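Local coordinates for ABC transporter, substrate binding protein (Aeropyrum pernix, PDB 3EAF), which probably captures a small solute outside the cell and passes it to a membrane ABC transporter for uptake, and also binds a magnesium ion, at residues Y41-V46 / S306-D311; K110-P115 / Y380-G385; F257-F262 / G361-M366. All blocks are in the same frame, centred on the assembly; numbering follows the deposited sequence.

Contact 1: Y41-V46 / S306-D311; sequences YTKDGV and SVTSQD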
loop_
_atom_site.group_PDB
_atom_site.type_symbol
_atom_site.label_atom_id
_atom_site.label_comp_id
_atom_site.label_asym_id
_atom_site.label_seq_id
_atom_site.Cartn_x
_atom_site.Cartn_y
_atom_site.Cartn_z
ATOM N N TYR A 41 12.874 4.808 -22.510
ATOM C CA TYR A 41 12.631 4.779 -23.950
ATOM C C TYR A 41 11.306 4.124 -24.306
ATOM O O TYR A 41 10.960 3.067 -23.773
ATOM C CB TYR A 41 13.782 4.083 -24.688
ATOM C CG TYR A 41 15.100 4.792 -24.504
ATOM C CD1 TYR A 41 15.466 5.852 -25.337
ATOM C CD2 TYR A 41 15.972 4.423 -23.477
ATOM C CE1 TYR A 41 16.680 6.519 -25.159
ATOM C CE2 TYR A 41 17.183 5.084 -23.292
ATOM C CZ TYR A 41 17.526 6.130 -24.133
ATOM O OH TYR A 41 18.726 6.782 -23.946
ATOM N N THR A 42 10.575 4.767 -25.212
ATOM C CA THR A 42 9.374 4.193 -25.800
ATOM C C THR A 42 9.731 2.983 -26.677
ATOM O O THR A 42 10.911 2.717 -26.926
ATOM C CB THR A 42 8.624 5.238 -26.647
ATOM O OG1 THR A 42 9.495 5.752 -27.665
ATOM C CG2 THR A 42 8.130 6.391 -25.770
ATOM N N LYS A 43 8.711 2.260 -27.144
ATOM C CA LYS A 43 8.900 1.100 -28.031
ATOM C C LYS A 43 9.688 1.421 -29.306
ATOM O O LYS A 43 10.469 0.596 -29.779
ATOM C CB LYS A 43 7.553 0.464 -28.400
ATOM C CG LYS A 43 6.999 -0.488 -27.348
ATOM C CD LYS A 43 5.912 -1.402 -27.923
ATOM C CE LYS A 43 4.642 -0.644 -28.298
ATOM N NZ LYS A 43 3.613 -1.520 -28.948
ATOM N N ASP A 44 9.480 2.617 -29.851
ATOM C CA ASP A 44 10.201 3.060 -31.050
ATOM C C ASP A 44 11.484 3.852 -30.733
ATOM O O ASP A 44 12.052 4.510 -31.607
ATOM C CB ASP A 44 9.273 3.858 -31.974
ATOM C CG ASP A 44 8.577 4.999 -31.262
ATOM O OD1 ASP A 44 8.358 6.047 -31.904
ATOM O OD2 ASP A 44 8.251 4.859 -30.065
ATOM N N GLY A 45 11.929 3.788 -29.481
ATOM C CA GLY A 45 13.234 4.316 -29.094
ATOM C C GLY A 45 13.372 5.809 -28.864
ATOM O O GLY A 45 14.483 6.331 -28.889
ATOM N N VAL A 46 12.262 6.500 -28.628
ATOM C CA VAL A 46 12.306 7.924 -28.256
ATOM C C VAL A 46 12.500 8.076 -26.739
ATOM O O VAL A 46 11.767 7.473 -25.950
ATOM C CB VAL A 46 11.034 8.685 -28.715
ATOM C CG1 VAL A 46 11.033 10.115 -28.195
ATOM C CG2 VAL A 46 10.922 8.678 -30.233
ATOM N N SER A 306 6.195 0.544 -22.846
ATOM C CA SER A 306 5.257 -0.312 -23.574
ATOM C C SER A 306 4.463 0.425 -24.656
ATOM O O SER A 306 3.679 -0.203 -25.376
ATOM C CB SER A 306 4.271 -0.967 -22.598
ATOM O OG SER A 306 4.952 -1.704 -21.600
ATOM N N VAL A 307 4.641 1.742 -24.759
ATOM C CA VAL A 307 3.929 2.533 -25.773
ATOM C C VAL A 307 4.868 3.137 -26.819
ATOM O O VAL A 307 6.077 3.260 -26.591
ATOM C CB VAL A 307 3.028 3.649 -25.156
ATOM C CG1 VAL A 307 1.999 3.051 -24.215
ATOM C CG2 VAL A 307 3.849 4.720 -24.447
ATOM N N THR A 308 4.301 3.490 -27.968
ATOM C CA THR A 308 5.011 4.263 -28.979
ATOM C C THR A 308 4.954 5.738 -28.594
ATOM O O THR A 308 4.049 6.162 -27.868
ATOM C CB THR A 308 4.405 4.079 -30.396
ATOM O OG1 THR A 308 3.088 4.636 -30.444
ATOM C CG2 THR A 308 4.353 2.606 -30.787
ATOM N N SER A 309 5.925 6.515 -29.074
ATOM C CA SER A 309 5.966 7.951 -28.816
ATOM C C SER A 309 4.768 8.671 -29.436
ATOM O O SER A 309 4.268 9.645 -28.870
ATOM C CB SER A 309 7.280 8.559 -29.317
ATOM O OG SER A 309 7.494 8.258 -30.683
ATOM N N GLN A 310 4.311 8.188 -30.590
ATOM C CA GLN A 310 3.123 8.745 -31.243
ATOM C C GLN A 310 1.916 8.574 -30.324
ATOM O O GLN A 310 1.167 9.523 -30.084
ATOM C CB GLN A 310 2.856 8.058 -32.589
ATOM C CG GLN A 310 3.911 8.323 -33.674
ATOM C CD GLN A 310 5.163 7.455 -33.541
ATOM O OE1 GLN A 310 5.160 6.417 -32.869
ATOM N NE2 GLN A 310 6.240 7.878 -34.199
ATOM N N ASP A 311 1.761 7.359 -29.799
ATOM C CA ASP A 311 0.679 7.012 -28.879
ATOM C C ASP A 311 0.729 7.868 -27.613
ATOM O O ASP A 311 -0.296 8.398 -27.174
ATOM C CB ASP A 311 0.774 5.524 -28.520
ATOM C CG ASP A 311 -0.572 4.904 -28.182
ATOM O OD1 ASP A 311 -1.605 5.613 -28.223
ATOM O OD2 ASP A 311 -0.585 3.689 -27.865
#

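Contact 2: K110-P115 / Y380-G385; sequences KLLVKP and YTIEEG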
loop_
_atom_site.group_PDB
_atom_site.type_symbol
_atom_site.label_atom_id
_atom_site.label_comp_id
_atom_site.label_asym_id
_atom_site.label_seq_id
_atom_site.Cartn_x
_atom_site.Cartn_y
_atom_site.Cartn_z
ATOM N N LYS A 110 -12.272 -0.584 -3.947
ATOM C CA LYS A 110 -13.204 0.284 -4.668
ATOM C C LYS A 110 -12.614 0.896 -5.955
ATOM O O LYS A 110 -13.360 1.279 -6.858
ATOM C CB LYS A 110 -13.762 1.369 -3.730
ATOM C CG LYS A 110 -14.550 0.785 -2.552
ATOM C CD LYS A 110 -15.267 1.843 -1.732
ATOM C CE LYS A 110 -16.213 1.189 -0.718
ATOM N NZ LYS A 110 -16.824 2.202 0.202
ATOM N N LEU A 111 -11.287 0.925 -6.076
ATOM C CA LEU A 111 -10.601 1.473 -7.241
ATOM C C LEU A 111 -10.584 0.474 -8.393
ATOM O O LEU A 111 -10.352 0.943 -9.540
ATOM C CB LEU A 111 -9.172 1.882 -6.879
ATOM C CG LEU A 111 -9.028 3.027 -5.873
ATOM C CD1 LEU A 111 -7.570 3.228 -5.493
ATOM C CD2 LEU A 111 -9.625 4.310 -6.430
ATOM N N LEU A 112 -10.720 -0.775 -8.120
ATOM C CA LEU A 112 -10.531 -1.839 -9.111
ATOM C C LEU A 112 -11.388 -1.700 -10.367
ATOM O O LEU A 112 -10.966 -2.112 -11.446
ATOM C CB LEU A 112 -10.740 -3.222 -8.467
ATOM C CG LEU A 112 -9.776 -3.616 -7.340
ATOM C CD1 LEU A 112 -10.258 -4.844 -6.599
ATOM C CD2 LEU A 112 -8.358 -3.824 -7.857
ATOM N N VAL A 113 -12.577 -1.113 -10.223
ATOM C CA VAL A 113 -13.515 -0.944 -11.337
ATOM C C VAL A 113 -13.414 0.441 -12.001
ATOM O O VAL A 113 -14.157 0.746 -12.943
ATOM C CB VAL A 113 -14.987 -1.215 -10.904
ATOM C CG1 VAL A 113 -15.177 -2.678 -10.559
ATOM C CG2 VAL A 113 -15.397 -0.311 -9.732
ATOM N N LYS A 114 -12.485 1.262 -11.512
ATOM C CA LYS A 114 -12.287 2.611 -12.050
ATOM C C LYS A 114 -11.203 2.546 -13.121
ATOM O O LYS A 114 -10.090 2.111 -12.840
ATOM C CB LYS A 114 -11.909 3.595 -10.935
ATOM C CG LYS A 114 -12.887 3.643 -9.755
ATOM C CD LYS A 114 -14.229 4.231 -10.164
ATOM C CE LYS A 114 -15.155 4.381 -8.967
ATOM N NZ LYS A 114 -16.554 4.678 -9.385
ATOM N N PRO A 115 -11.536 2.949 -14.362
ATOM C CA PRO A 115 -10.671 2.640 -15.509
ATOM C C PRO A 115 -9.236 3.180 -15.455
ATOM O O PRO A 115 -8.360 2.587 -16.056
ATOM C CB PRO A 115 -11.431 3.247 -16.699
ATOM C CG PRO A 115 -12.870 3.315 -16.228
ATOM C CD PRO A 115 -12.740 3.692 -14.776
ATOM N N TYR A 380 -16.558 -8.200 -2.673
ATOM C CA TYR A 380 -17.303 -7.932 -1.433
ATOM C C TYR A 380 -17.275 -6.442 -1.124
ATOM O O TYR A 380 -18.305 -5.845 -0.807
ATOM C CB TYR A 380 -16.726 -8.696 -0.234
ATOM C CG TYR A 380 -16.800 -10.213 -0.301
ATOM C CD1 TYR A 380 -17.624 -10.867 -1.221
ATOM C CD2 TYR A 380 -16.064 -10.992 0.589
ATOM C CE1 TYR A 380 -17.684 -12.267 -1.273
ATOM C CE2 TYR A 380 -16.125 -12.377 0.551
ATOM C CZ TYR A 380 -16.939 -13.007 -0.380
ATOM O OH TYR A 380 -16.995 -14.387 -0.408
ATOM N N THR A 381 -16.088 -5.848 -1.231
ATOM C CA THR A 381 -15.899 -4.437 -0.926
ATOM C C THR A 381 -16.525 -3.545 -2.003
ATOM O O THR A 381 -17.155 -2.536 -1.683
ATOM C CB THR A 381 -14.402 -4.107 -0.725
ATOM O OG1 THR A 381 -13.870 -4.950 0.302
ATOM C CG2 THR A 381 -14.210 -2.643 -0.319
ATOM N N ILE A 382 -16.358 -3.932 -3.269
ATOM C CA ILE A 382 -16.910 -3.181 -4.403
ATOM C C ILE A 382 -18.438 -3.083 -4.308
ATOM O O ILE A 382 -19.015 -2.012 -4.535
ATOM C CB ILE A 382 -16.478 -3.796 -5.760
ATOM C CG1 ILE A 382 -14.959 -3.660 -5.945
ATOM C CG2 ILE A 382 -17.216 -3.134 -6.916
ATOM C CD1 ILE A 382 -14.340 -4.698 -6.864
ATOM N N GLU A 383 -19.076 -4.195 -3.943
ATOM C CA GLU A 383 -20.534 -4.269 -3.830
ATOM C C GLU A 383 -21.116 -3.578 -2.579
ATOM O O GLU A 383 -22.339 -3.449 -2.454
ATOM C CB GLU A 383 -21.003 -5.729 -3.947
ATOM C CG GLU A 383 -20.855 -6.302 -5.371
ATOM C CD GLU A 383 -20.916 -7.827 -5.447
ATOM O OE1 GLU A 383 -21.286 -8.486 -4.441
ATOM O OE2 GLU A 383 -20.590 -8.374 -6.531
ATOM N N GLU A 384 -20.244 -3.125 -1.671
ATOM C CA GLU A 384 -20.665 -2.397 -0.457
ATOM C C GLU A 384 -21.490 -1.145 -0.746
ATOM O O GLU A 384 -21.000 -0.196 -1.371
ATOM C CB GLU A 384 -19.454 -2.007 0.397
ATOM C CG GLU A 384 -19.287 -2.833 1.645
ATOM C CD GLU A 384 -17.931 -2.660 2.291
ATOM O OE1 GLU A 384 -17.498 -1.507 2.517
ATOM O OE2 GLU A 384 -17.298 -3.689 2.585
ATOM N N GLY A 385 -22.732 -1.145 -0.266
ATOM C CA GLY A 385 -23.659 -0.034 -0.486
ATOM C C GLY A 385 -24.504 -0.204 -1.739
ATOM O O GLY A 385 -24.634 -1.312 -2.272
#

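Contact 3: F257-F262 / G361-M366; sequences FIYPMF and GELQLM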
loop_
_atom_site.group_PDB
_atom_site.type_symbol
_atom_site.label_atom_id
_atom_site.label_comp_id
_atom_site.label_asym_id
_atom_site.label_seq_id
_atom_site.Cartn_x
_atom_site.Cartn_y
_atom_site.Cartn_z
ATOM N N PHE A 257 5.155 -6.565 -0.916
ATOM C CA PHE A 257 6.494 -6.249 -1.417
ATOM C C PHE A 257 7.535 -6.775 -0.445
ATOM O O PHE A 257 7.376 -6.641 0.776
ATOM C CB PHE A 257 6.675 -4.727 -1.558
ATOM C CG PHE A 257 5.450 -4.014 -2.073
ATOM C CD1 PHE A 257 5.196 -3.939 -3.438
ATOM C CD2 PHE A 257 4.545 -3.432 -1.189
ATOM C CE1 PHE A 257 4.070 -3.300 -3.919
ATOM C CE2 PHE A 257 3.414 -2.781 -1.661
ATOM C CZ PHE A 257 3.171 -2.723 -3.029
ATOM N N ILE A 258 8.603 -7.359 -0.988
ATOM C CA ILE A 258 9.727 -7.829 -0.181
ATOM C C ILE A 258 10.433 -6.645 0.497
ATOM O O ILE A 258 10.591 -5.580 -0.112
ATOM C CB ILE A 258 10.714 -8.691 -1.039
ATOM C CG1 ILE A 258 11.581 -9.601 -0.156
ATOM C CG2 ILE A 258 11.583 -7.820 -1.964
ATOM C CD1 ILE A 258 10.799 -10.657 0.639
ATOM N N TYR A 259 10.804 -6.810 1.765
ATOM C CA TYR A 259 11.566 -5.786 2.481
ATOM C C TYR A 259 12.996 -5.821 1.959
ATOM O O TYR A 259 13.486 -6.900 1.606
ATOM C CB TYR A 259 11.633 -6.076 3.980
ATOM C CG TYR A 259 10.379 -5.869 4.802
ATOM C CD1 TYR A 259 9.106 -5.907 4.227
ATOM C CD2 TYR A 259 10.475 -5.679 6.180
ATOM C CE1 TYR A 259 7.960 -5.740 5.009
ATOM C CE2 TYR A 259 9.350 -5.512 6.963
ATOM C CZ TYR A 259 8.096 -5.542 6.376
ATOM O OH TYR A 259 6.997 -5.378 7.171
ATOM N N PRO A 260 13.679 -4.654 1.917
ATOM C CA PRO A 260 15.104 -4.676 1.548
ATOM C C PRO A 260 15.948 -5.694 2.349
ATOM O O PRO A 260 16.799 -6.358 1.767
ATOM C CB PRO A 260 15.563 -3.236 1.825
ATOM C CG PRO A 260 14.330 -2.414 1.627
ATOM C CD PRO A 260 13.200 -3.280 2.171
HETATM N N MSE A 261 15.694 -5.827 3.653
HETATM C CA MSE A 261 16.426 -6.776 4.516
HETATM C C MSE A 261 16.265 -8.263 4.155
HETATM O O MSE A 261 17.088 -9.092 4.556
HETATM C CB MSE A 261 16.063 -6.568 5.995
HETATM C CG MSE A 261 14.582 -6.759 6.306
HETATM SE SE MSE A 261 14.169 -6.710 8.211
HETATM C CE MSE A 261 15.048 -5.062 8.759
ATOM N N PHE A 262 15.204 -8.603 3.424
ATOM C CA PHE A 262 15.016 -9.976 2.927
ATOM C C PHE A 262 15.306 -10.077 1.421
ATOM O O PHE A 262 15.057 -11.111 0.794
ATOM C CB PHE A 262 13.586 -10.487 3.208
ATOM C CG PHE A 262 13.155 -10.374 4.650
ATOM C CD1 PHE A 262 13.935 -10.902 5.675
ATOM C CD2 PHE A 262 11.956 -9.750 4.976
ATOM C CE1 PHE A 262 13.535 -10.800 7.008
ATOM C CE2 PHE A 262 11.543 -9.640 6.310
ATOM C CZ PHE A 262 12.335 -10.170 7.327
ATOM N N GLY A 361 12.966 -10.345 18.835
ATOM C CA GLY A 361 12.748 -8.950 18.483
ATOM C C GLY A 361 13.169 -8.589 17.073
ATOM O O GLY A 361 13.105 -7.425 16.679
ATOM N N GLU A 362 13.609 -9.583 16.309
ATOM C CA GLU A 362 14.050 -9.347 14.945
ATOM C C GLU A 362 12.949 -9.790 13.995
ATOM O O GLU A 362 12.199 -10.717 14.302
ATOM C CB GLU A 362 15.386 -10.063 14.682
ATOM C CG GLU A 362 16.538 -9.479 15.535
ATOM C CD GLU A 362 17.863 -10.223 15.415
ATOM O OE1 GLU A 362 18.092 -10.919 14.395
ATOM O OE2 GLU A 362 18.691 -10.092 16.355
ATOM N N LEU A 363 12.826 -9.107 12.862
ATOM C CA LEU A 363 11.793 -9.449 11.890
ATOM C C LEU A 363 12.148 -10.711 11.113
ATOM O O LEU A 363 13.300 -10.904 10.703
ATOM C CB LEU A 363 11.513 -8.285 10.932
ATOM C CG LEU A 363 10.958 -6.988 11.531
ATOM C CD1 LEU A 363 10.590 -6.010 10.426
ATOM C CD2 LEU A 363 9.752 -7.246 12.426
ATOM N N GLN A 364 11.142 -11.559 10.909
ATOM C CA GLN A 364 11.326 -12.846 10.262
ATOM C C GLN A 364 10.309 -13.015 9.156
ATOM O O GLN A 364 9.128 -12.752 9.351
ATOM C CB GLN A 364 11.202 -13.973 11.292
ATOM C CG GLN A 364 12.190 -13.829 12.454
ATOM C CD GLN A 364 11.893 -14.731 13.643
ATOM O OE1 GLN A 364 10.876 -15.434 13.684
ATOM N NE2 GLN A 364 12.784 -14.703 14.629
ATOM N N LEU A 365 10.770 -13.441 7.988
ATOM C CA LEU A 365 9.870 -13.664 6.866
ATOM C C LEU A 365 9.176 -15.023 6.998
ATOM O O LEU A 365 9.844 -16.055 7.090
ATOM C CB LEU A 365 10.625 -13.551 5.533
ATOM C CG LEU A 365 9.832 -13.690 4.225
ATOM C CD1 LEU A 365 8.810 -12.563 4.059
ATOM C CD2 LEU A 365 10.776 -13.738 3.028
HETATM N N MSE A 366 7.840 -15.012 7.011
HETATM C CA MSE A 366 7.047 -16.246 7.055
HETATM C C MSE A 366 6.895 -16.916 5.693
HETATM O O MSE A 366 6.798 -18.144 5.621
HETATM C CB MSE A 366 5.651 -16.003 7.654
HETATM C CG MSE A 366 5.640 -15.507 9.094
HETATM SE SE MSE A 366 6.447 -16.748 10.371
HETATM C CE MSE A 366 8.312 -16.180 10.310
#

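Contact 1: Y41-V46 / S306-D311
Asp44 and Ser309 meet with their first torsions alike. Asp44 CG (chi1 53°) and Ser309 OG (chi1 55°) each lie between their own backbone N and carbonyl carbon, the crowded position. Asp44 stands in a type I beta turn, Thr42 to Gly45, which links the antiparallel strands 40-41 and 47-56 at the edge of the six-stranded sheet. Ser309 is the first residue of helix 309-315, and Thr308 is its N-cap, with OG1 accepting from Asp311 N. The carboxylate of Asp44 faces this helix start with both oxygens. OD1 accepts from Ser309 OG at 2.7 Å through its syn lone pair. OD2 accepts from Ser309 N at 3.0 Å, again on the syn side but somewhat out of the carboxylate plane. Thr42 OG1 donates to the same OD2 from the opposite face, 2.8 Å away. Three bonds therefore grip the carboxylate and limit its rotation. The positive end of the helix probably favours the negative charge here. Thr42 OG1 also accepts from Val46 N, so one hydroxyl braces both the turn and its acid. Val46 CG2 packs on Ser309 CB at 3.8 Å, and both side chains also touch Leu3 of the neighbouring strand 3-11. The backbones join once. Lys43 N donates to Val307 O at 2.9 Å, nearly straight at 170°. The Lys43 chain then passes the Ser306 carbonyl, CG, CD and CE all lying near its C or O. Ser306 OG hydrogen-bonds to Lys302 O, in the preceding helix 288-304. Thr308 N is buried by the contact and has no partner in the model. Lys43 CE comes to 3.1 Å from Ser306 O, nearer to it than NZ does.

Contact 2: K110-P115 / Y380-G385
Ile382 reaches the turn at 110-115 with two branches. Its CD1 meets Leu112 CD1 at 4.1 Å, the two side chains crossing at about a right angle. Its CG2 lies 4.2 Å from Val113 CG1. The first torsion of Ile382 (chi1 -66°) sends CG1 anti to the carbonyl carbon and CG2 anti to the backbone N, and the second (chi2 155°, near anti) carries CD1 on to Leu112. Leu112 is buried and also packs on Tyr119. Ile382 is covered further by Phe345. This is the close-packed part of the contact. It joins a type I beta turn, Leu111 to Lys114, to helix 377-382, the last helix of the chain. The turn precedes strand 117-118, at the edge of the six-stranded sheet. The helix follows strand 363-369, at the edge of the seven-stranded sheet. The contact therefore joins a loop between two strands of the six-stranded sheet to the helix that comes after the last strand of the seven-stranded sheet, both sheets belonging to the periplasmic binding protein fold.

Lys110 marks the looser side. Its chain is extended beyond CG and crosses Thr381 at about a right angle. CG touches Thr381 CG2 at 4.1 Å, and CE passes 4.0 Å from Thr381 O, which accepts from Glu384 N. The hydroxyl of Thr381 is engaged by Ser125 OG. Farther out, Lys110 NZ and Glu384 OE1 are 4.4 Å apart, beyond a salt bridge. Val113 is exposed, although its CG1 branch leans on Ile382. No hydrogen bond joins the two segments. Their cohesion rests on aliphatic contact, around Ile382 and along the Lys110 chain, and the charge pair of Lys110 and Glu384 probably adds only a weak attraction at the solvent side.

Contact 3: F257-F262 / G361-M366
Phe262 lays its ring against strand 363-369. From CB, the first torsion (chi1 -53°) sends CG anti to the carbonyl carbon, 4.2 Å from Leu365 CB. CD2 and CE2 follow, each 4.1 Å from that same Leu365 CB. The carbon sits over the ring centre, 3.9 Å from the centroid and 5° off the normal, a CH-pi contact. CE1 and the tip, CZ, reach the backbone. CZ is 3.6 Å from Leu363 O, which lies at the ring edge, and also comes close to Leu365 N. Met261 CG covers the opposite face, so the ring is sandwiched. Strand 363-369 is an outermost strand of the seven-stranded sheet, paired antiparallel with strand 352-357. Segment 257-262 leaves strand 251-255 of that sheet and ends in a short 3-10 turn before helix 267-278. An alanine in place of Phe262 would probably open a gap between Met261 CG and Leu365 CB, each losing the ring face it covers. Two residues earlier on the strand, Leu363 also faces segment 257-262. Its CD1 meets the edge of the Tyr259 ring at CE2, 3.7 Å away, and both side chains touch Phe235. The selenium of Met261, a selenomethionine, lies 4.1 Å from Leu363 CB. Ile258 CD1 packs on Leu365 CD2 at 3.9 Å, the two side chains crossing at about a right angle.

From the N terminus the chain passes 41-46 and 110-115 in the part that builds the six-stranded sheet, then 257-262 just after strand 251-255 of the seven-stranded sheet. Contact 1 closes first, when the chain reaches 306-311 and ties a strand-connecting turn to helix 309-315. Contact 3 closes next at 361-366, on the edge strand 363-369. Contact 2 closes last at 380-385, on helix 377-382 soon after that strand. Contact 3 thus lies wholly within the span of contact 2, while contact 1 crosses both. None touch. Contacts 2 and 3 lie on opposite sides of the chain's centre, with centres about 31 Å apart.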